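Local coordinates for protein 378aa long hypothetical citrate synthase (Sulfolobus tokodaii, PDB 1VGM) that belongs to the citrate synthase family and forms a largely helical two-subunit assembly, at residues A[82-87]-A[136-141]. Residues are numbered along the deposited sequence; the frame is centred on the assembly and turned at random.
Sequences STIFSM and YRAKEG
Phe-85 lies against Ala-138 where the C-terminal parts of two helices, 78-84 and 117-139, meet in the mainly helical citrate synthase fold. Segment 82-87 contains a type I beta turn from Ile-84 to Met-87, while 136-141 closes with a Schellman motif whose C-prime residue, Gly-141, has positive phi. From CB, the Phe-85 side chain sets out with CG anti to its own carbonyl carbon (chi1 -81°), which swings the ring across to the other helix. CG skirts the Ala-138 methyl, and Phe-85 CD1 lies 3.9 Å from both CB and CA of Ala-138. Phe-85 CE1 makes the ring's closest approach, 3.6 Å to Ala-138 CA. At the tip, Phe-85 CZ approaches Ala-138 N and, obliquely, Arg-137 CB, the latter at 4.1 Å. The methyl thus sits over one ring face in a CH-pi contact, with Ala-138 CB 14° off the normal at the centroid of the Phe-85 ring. Beyond CB, Arg-137 runs away from the ring, extended to NE, which donates to Ala-160 O. Met-96 of helix 93-108 touches both Ile-84 and Ala-138, and Thr-83 OG1 hydrogen-bonds Thr-83 OG1 of the second subunit. One residue before the turn, Thr-83 O accepts from both Ser-86 N and Ser-86 OG, which come from the same face of its plane. The Ala-138 methyl also packs against Ile-84, whose CG2 stands 3.6 Å from Ala-138 CB.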
ATOM      1  N   SER A  82      13.759  17.362   1.362  1.00  8.86           N
ATOM      2  CA  SER A  82      13.132  18.454   0.641  1.00  8.45           C
ATOM      3  C   SER A  82      11.612  18.334   0.688  1.00  8.31           C
ATOM      4  O   SER A  82      10.910  19.308   0.943  1.00  7.80           O
ATOM      5  CB  SER A  82      13.614  18.453  -0.810  1.00 11.04           C
ATOM      6  OG  SER A  82      12.913  19.423  -1.563  1.00 15.91           O
ATOM      7  N   THR A  83      11.104  17.133   0.447  1.00  8.06           N
ATOM      8  CA  THR A  83       9.662  16.923   0.391  1.00  5.71           C
ATOM      9  C   THR A  83       9.004  16.951   1.772  1.00  6.37           C
ATOM     10  O   THR A  83       7.970  17.591   1.958  1.00  9.04           O
ATOM     11  CB  THR A  83       9.337  15.584  -0.288  1.00  6.48           C
ATOM     12  OG1 THR A  83       9.741  15.650  -1.660  1.00  5.56           O
ATOM     13  CG2 THR A  83       7.841  15.282  -0.201  1.00  5.12           C
ATOM     14  N   ILE A  84       9.599  16.253   2.734  1.00  6.52           N
ATOM     15  CA  ILE A  84       9.091  16.233   4.108  1.00  7.91           C
ATOM     16  C   ILE A  84       8.944  17.657   4.647  1.00  6.88           C
ATOM     17  O   ILE A  84       7.909  18.031   5.221  1.00  7.41           O
ATOM     18  CB  ILE A  84      10.051  15.431   5.033  1.00  6.93           C
ATOM     19  CG1 ILE A  84       9.730  13.940   4.954  1.00 13.56           C
ATOM     20  CG2 ILE A  84       9.942  15.913   6.470  1.00  9.38           C
ATOM     21  CD1 ILE A  84      10.691  13.070   5.761  1.00 11.22           C
ATOM     22  N   PHE A  85       9.987  18.454   4.459  1.00  7.16           N
ATOM     23  CA  PHE A  85      10.019  19.782   5.043  1.00  7.13           C
ATOM     24  C   PHE A  85       9.213  20.809   4.254  1.00  8.91           C
ATOM     25  O   PHE A  85       9.059  21.946   4.692  1.00  8.13           O
ATOM     26  CB  PHE A  85      11.469  20.229   5.195  1.00  6.28           C
ATOM     27  CG  PHE A  85      12.134  19.668   6.410  1.00  4.84           C
ATOM     28  CD1 PHE A  85      12.100  20.365   7.618  1.00  5.38           C
ATOM     29  CD2 PHE A  85      12.689  18.392   6.382  1.00  5.42           C
ATOM     30  CE1 PHE A  85      12.625  19.812   8.779  1.00  8.01           C
ATOM     31  CE2 PHE A  85      13.218  17.830   7.535  1.00 11.15           C
ATOM     32  CZ  PHE A  85      13.175  18.538   8.747  1.00  8.54           C
ATOM     33  N   SER A  86       8.691  20.415   3.097  1.00  7.21           N
ATOM     34  CA  SER A  86       7.915  21.348   2.285  1.00 11.67           C
ATOM     35  C   SER A  86       6.422  21.167   2.510  1.00 10.96           C
ATOM     36  O   SER A  86       5.623  21.966   2.041  1.00  8.42           O
ATOM     37  CB  SER A  86       8.224  21.156   0.802  1.00 14.86           C
ATOM     38  OG  SER A  86       7.598  19.982   0.315  1.00 25.15           O
ATOM     39  N   MET A  87       6.045  20.117   3.227  1.00 12.09           N
ATOM     40  CA  MET A  87       4.636  19.846   3.461  1.00 13.13           C
ATOM     41  C   MET A  87       4.117  20.649   4.642  1.00 14.18           C
ATOM     42  O   MET A  87       4.886  21.080   5.501  1.00 14.34           O
ATOM     43  CB  MET A  87       4.414  18.355   3.702  1.00 18.33           C
ATOM     44  CG  MET A  87       4.109  17.602   2.418  1.00 19.74           C
ATOM     45  SD  MET A  87       3.711  15.901   2.718  1.00 38.23           S
ATOM     46  CE  MET A  87       5.336  15.186   2.712  1.00 27.84           C
ATOM     47  N   TYR A 136       9.099  14.444  12.934  1.00  3.79           N
ATOM     48  CA  TYR A 136       8.947  15.253  14.142  1.00  7.55           C
ATOM     49  C   TYR A 136       9.502  16.659  13.927  1.00  6.45           C
ATOM     50  O   TYR A 136       8.850  17.653  14.247  1.00  7.38           O
ATOM     51  CB  TYR A 136       9.659  14.600  15.334  1.00  7.06           C
ATOM     52  CG  TYR A 136       9.835  15.524  16.519  1.00 10.11           C
ATOM     53  CD1 TYR A 136       8.737  15.952  17.268  1.00 11.58           C
ATOM     54  CD2 TYR A 136      11.102  15.990  16.876  1.00 10.41           C
ATOM     55  CE1 TYR A 136       8.895  16.829  18.343  1.00 10.12           C
ATOM     56  CE2 TYR A 136      11.276  16.862  17.948  1.00 13.59           C
ATOM     57  CZ  TYR A 136      10.169  17.278  18.674  1.00 15.41           C
ATOM     58  OH  TYR A 136      10.354  18.152  19.714  1.00 12.15           O
ATOM     59  N   ARG A 137      10.710  16.742  13.383  1.00  7.82           N
ATOM     60  CA  ARG A 137      11.374  18.027  13.262  1.00  6.62           C
ATOM     61  C   ARG A 137      10.626  18.956  12.309  1.00  8.22           C
ATOM     62  O   ARG A 137      10.416  20.129  12.621  1.00  7.88           O
ATOM     63  CB  ARG A 137      12.813  17.827  12.794  1.00  6.93           C
ATOM     64  CG  ARG A 137      13.742  17.428  13.926  1.00  9.24           C
ATOM     65  CD  ARG A 137      15.131  17.089  13.434  1.00  6.64           C
ATOM     66  NE  ARG A 137      16.064  17.029  14.548  1.00 10.88           N
ATOM     67  CZ  ARG A 137      16.548  18.088  15.189  1.00 10.32           C
ATOM     68  NH1 ARG A 137      16.360  19.310  14.713  1.00 11.49           N
ATOM     69  NH2 ARG A 137      17.225  17.919  16.313  1.00  8.97           N
ATOM     70  N   ALA A 138      10.215  18.427  11.158  1.00  5.81           N
ATOM     71  CA  ALA A 138       9.427  19.192  10.196  1.00  5.71           C
ATOM     72  C   ALA A 138       8.135  19.741  10.802  1.00  6.22           C
ATOM     73  O   ALA A 138       7.774  20.893  10.568  1.00 10.65           O
ATOM     74  CB  ALA A 138       9.105  18.325   8.984  1.00  7.33           C
ATOM     75  N   LYS A 139       7.431  18.923  11.574  1.00  6.26           N
ATOM     76  CA  LYS A 139       6.136  19.343  12.102  1.00  7.15           C
ATOM     77  C   LYS A 139       6.297  20.407  13.174  1.00  9.29           C
ATOM     78  O   LYS A 139       5.368  21.172  13.434  1.00  7.79           O
ATOM     79  CB  LYS A 139       5.368  18.151  12.678  1.00  4.49           C
ATOM     80  CG  LYS A 139       4.772  17.235  11.615  1.00  6.41           C
ATOM     81  CD  LYS A 139       3.921  16.132  12.233  1.00  8.15           C
ATOM     82  CE  LYS A 139       2.649  16.698  12.850  1.00  8.78           C
ATOM     83  NZ  LYS A 139       1.763  17.368  11.846  1.00  8.56           N
ATOM     84  N   GLU A 140       7.477  20.461  13.787  1.00  7.68           N
ATOM     85  CA  GLU A 140       7.761  21.473  14.803  1.00 10.04           C
ATOM     86  C   GLU A 140       8.523  22.652  14.207  1.00 11.40           C
ATOM     87  O   GLU A 140       8.949  23.561  14.930  1.00 11.19           O
ATOM     88  CB  GLU A 140       8.570  20.865  15.957  1.00  6.87           C
ATOM     89  CG  GLU A 140       7.811  19.823  16.771  1.00 11.92           C
ATOM     90  CD  GLU A 140       6.531  20.356  17.392  1.00 16.87           C
ATOM     91  OE1 GLU A 140       5.618  19.548  17.667  1.00 16.34           O
ATOM     92  OE2 GLU A 140       6.436  21.581  17.613  1.00 16.60           O
ATOM     93  N   GLY A 141       8.693  22.632  12.888  1.00 10.23           N
ATOM     94  CA  GLY A 141       9.442  23.684  12.224  1.00 10.28           C
ATOM     95  C   GLY A 141      10.886  23.758  12.676  1.00 12.92           C
ATOM     96  O   GLY A 141      11.499  24.821  12.651  1.00 14.86           O
TER